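Putative Vgr protein (Escherichia coli, PDB 3WIT) probably forms part of the puncturing spike of a type VI secretion system, this chain being its trimeric C-terminal beta-helical domain. Local coordinates at residues T54-S59 against I63-G68. Residues are numbered along the deposited sequence; the frame is centred on the assembly and turned at random.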
ATOM      1  N   THR A  54      -4.773  12.028  -3.535  1.00 37.15           N
ATOM      2  CA  THR A  54      -4.739  10.912  -2.591  1.00 35.13           C
ATOM      3  C   THR A  54      -3.405  10.224  -2.779  1.00 38.40           C
ATOM      4  O   THR A  54      -3.136   9.689  -3.873  1.00 37.74           O
ATOM      5  CB  THR A  54      -5.853   9.919  -2.913  1.00 37.93           C
ATOM      6  OG1 THR A  54      -7.129  10.572  -2.780  1.00 38.77           O
ATOM      7  CG2 THR A  54      -5.771   8.683  -1.993  1.00 34.40           C
ATOM      8  N   VAL A  55      -2.550  10.239  -1.756  1.00 35.96           N
ATOM      9  CA  VAL A  55      -1.198   9.665  -1.910  1.00 33.24           C
ATOM     10  C   VAL A  55      -0.663   9.027  -0.645  1.00 37.05           C
ATOM     11  O   VAL A  55      -0.740   9.624   0.426  1.00 38.94           O
ATOM     12  CB  VAL A  55      -0.144  10.746  -2.264  1.00 41.89           C
ATOM     13  CG1 VAL A  55       1.212  10.091  -2.483  1.00 45.94           C
ATOM     14  CG2 VAL A  55      -0.530  11.564  -3.478  1.00 42.61           C
ATOM     15  N   ILE A  56      -0.127   7.818  -0.753  1.00 35.14           N
ATOM     16  CA  ILE A  56       0.707   7.265   0.305  1.00 32.81           C
ATOM     17  C   ILE A  56       2.112   7.118  -0.251  1.00 39.14           C
ATOM     18  O   ILE A  56       2.317   6.448  -1.266  1.00 34.91           O
ATOM     19  CB  ILE A  56       0.201   5.908   0.779  1.00 31.13           C
ATOM     20  CG1 ILE A  56      -1.191   6.072   1.385  1.00 32.52           C
ATOM     21  CG2 ILE A  56       1.182   5.287   1.801  1.00 35.60           C
ATOM     22  CD1 ILE A  56      -1.858   4.777   1.735  1.00 35.97           C
ATOM     23  N   ARG A  57       3.071   7.773   0.387  1.00 35.25           N
ATOM     24  CA  ARG A  57       4.458   7.659  -0.022  1.00 34.11           C
ATOM     25  C   ARG A  57       5.298   7.055   1.104  1.00 38.68           C
ATOM     26  O   ARG A  57       5.214   7.480   2.263  1.00 35.34           O
ATOM     27  CB  ARG A  57       5.001   9.034  -0.386  1.00 34.80           C
ATOM     28  CG  ARG A  57       6.500   9.015  -0.501  1.00 54.15           C
ATOM     29  CD  ARG A  57       6.957   8.943  -1.937  1.00 70.37           C
ATOM     30  NE  ARG A  57       7.751  10.126  -2.263  1.00 81.77           N
ATOM     31  CZ  ARG A  57       7.261  11.364  -2.312  1.00 88.39           C
ATOM     32  NH1 ARG A  57       5.970  11.587  -2.061  1.00 86.20           N
ATOM     33  NH2 ARG A  57       8.066  12.385  -2.611  1.00 90.01           N
ATOM     34  N   LEU A  58       6.111   6.071   0.756  1.00 35.40           N
ATOM     35  CA  LEU A  58       7.045   5.461   1.689  1.00 31.90           C
ATOM     36  C   LEU A  58       8.456   5.731   1.204  1.00 35.83           C
ATOM     37  O   LEU A  58       8.763   5.514   0.013  1.00 34.43           O
ATOM     38  CB  LEU A  58       6.811   3.943   1.717  1.00 30.38           C
ATOM     39  CG  LEU A  58       5.521   3.378   2.331  1.00 33.19           C
ATOM     40  CD1 LEU A  58       4.348   3.460   1.386  1.00 36.20           C
ATOM     41  CD2 LEU A  58       5.781   1.913   2.717  1.00 37.07           C
ATOM     42  N   SER A  59       9.323   6.177   2.107  1.00 33.47           N
ATOM     43  CA  SER A  59      10.717   6.440   1.762  1.00 37.99           C
ATOM     44  C   SER A  59      11.537   5.864   2.884  1.00 39.72           C
ATOM     45  O   SER A  59      10.979   5.397   3.870  1.00 38.97           O
ATOM     46  CB  SER A  59      10.960   7.928   1.702  1.00 42.50           C
ATOM     47  OG  SER A  59      11.151   8.444   3.013  1.00 43.81           O
ATOM     48  N   ILE A  63       6.872   7.943   6.206  1.00 32.83           N
ATOM     49  CA  ILE A  63       5.677   7.665   5.427  1.00 29.32           C
ATOM     50  C   ILE A  63       4.846   8.928   5.453  1.00 37.72           C
ATOM     51  O   ILE A  63       4.712   9.570   6.514  1.00 36.39           O
ATOM     52  CB  ILE A  63       4.847   6.513   6.082  1.00 32.63           C
ATOM     53  CG1 ILE A  63       5.640   5.213   6.079  1.00 36.89           C
ATOM     54  CG2 ILE A  63       3.516   6.301   5.369  1.00 33.03           C
ATOM     55  CD1 ILE A  63       4.943   4.035   6.780  1.00 39.33           C
ATOM     56  N   THR A  64       4.295   9.303   4.302  1.00 35.77           N
ATOM     57  CA  THR A  64       3.297  10.374   4.282  1.00 36.85           C
ATOM     58  C   THR A  64       2.017   9.791   3.712  1.00 34.97           C
ATOM     59  O   THR A  64       2.051   8.983   2.773  1.00 37.25           O
ATOM     60  CB  THR A  64       3.772  11.678   3.522  1.00 37.96           C
ATOM     61  OG1 THR A  64       3.961  11.398   2.139  1.00 48.47           O
ATOM     62  CG2 THR A  64       5.073  12.218   4.082  1.00 45.94           C
ATOM     63  N   ILE A  65       0.894  10.117   4.347  1.00 32.65           N
ATOM     64  CA  ILE A  65      -0.429   9.654   3.914  1.00 35.16           C
ATOM     65  C   ILE A  65      -1.257  10.927   3.802  1.00 38.15           C
ATOM     66  O   ILE A  65      -1.304  11.682   4.762  1.00 37.48           O
ATOM     67  CB  ILE A  65      -1.076   8.737   4.978  1.00 31.69           C
ATOM     68  CG1 ILE A  65      -0.233   7.477   5.164  1.00 33.71           C
ATOM     69  CG2 ILE A  65      -2.536   8.367   4.596  1.00 32.17           C
ATOM     70  CD1 ILE A  65      -0.648   6.603   6.318  1.00 36.04           C
ATOM     71  N   VAL A  66      -1.850  11.201   2.630  1.00 35.27           N
ATOM     72  CA  VAL A  66      -2.737  12.374   2.443  1.00 31.14           C
ATOM     73  C   VAL A  66      -3.974  11.935   1.624  1.00 37.91           C
ATOM     74  O   VAL A  66      -3.869  11.109   0.705  1.00 35.70           O
ATOM     75  CB  VAL A  66      -2.069  13.564   1.729  1.00 40.79           C
ATOM     76  CG1 VAL A  66      -0.911  14.113   2.532  1.00 48.27           C
ATOM     77  CG2 VAL A  66      -1.568  13.156   0.372  1.00 50.06           C
ATOM     78  N   GLY A  67      -5.135  12.476   1.978  1.00 36.33           N
ATOM     79  CA  GLY A  67      -6.377  12.201   1.275  1.00 36.80           C
ATOM     80  C   GLY A  67      -7.405  13.250   1.632  1.00 38.16           C
ATOM     81  O   GLY A  67      -7.373  13.788   2.746  1.00 36.36           O
ATOM     82  N   GLY A  68      -8.325  13.559   0.719  1.00 38.35           N
ATOM     83  CA  GLY A  68      -9.319  14.586   1.012  1.00 39.48           C
ATOM     84  C   GLY A  68     -10.021  14.241   2.323  1.00 37.28           C
ATOM     85  O   GLY A  68     -10.224  15.087   3.197  1.00 42.04           O
TER
HETATM   86  O   HOH W   1      -7.941  12.970  -2.062  1.00 44.29           O
HETATM   87  O   HOH W   2       1.368  11.572   0.862  1.00 47.54           O
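I56 lies alongside I65, both side chains pointing the same way, and its CG1 packs 4.1 Å from CG1 of I65; CG2 of I65 also touches CG1 of I56, at 4.2 Å. L58 and I63 make the next such pair on this buried face, CG of L58 meeting CG1 of I63 at 4.2 Å. Each is a non-hydrogen-bonded pair of the antiparallel hairpin 54-59/62-66. Between them R57 and T64 are tied by reciprocal backbone bonds, N of R57 to O of T64 and N of T64 back to O of R57; V55 and V66 are joined by two more backbone bonds. In this trimeric, triple-stranded beta-helix the hairpin forms the last two strands of the chain's long sheet, and I63, T64 and I65 continue it as a parallel ladder into the second subunit. I63 of the third subunit packs on I56 and I65. On the other face, T64 holds OG1 between its backbone N and carbonyl carbon (chi1 65°), 3.6 Å from CB of R57, where a water links OG1 to O of V55. A second water, 2.6 Å from OG1 of T54, bridges to N of G68, while that hydroxyl also bonds O of S59 of the third subunit.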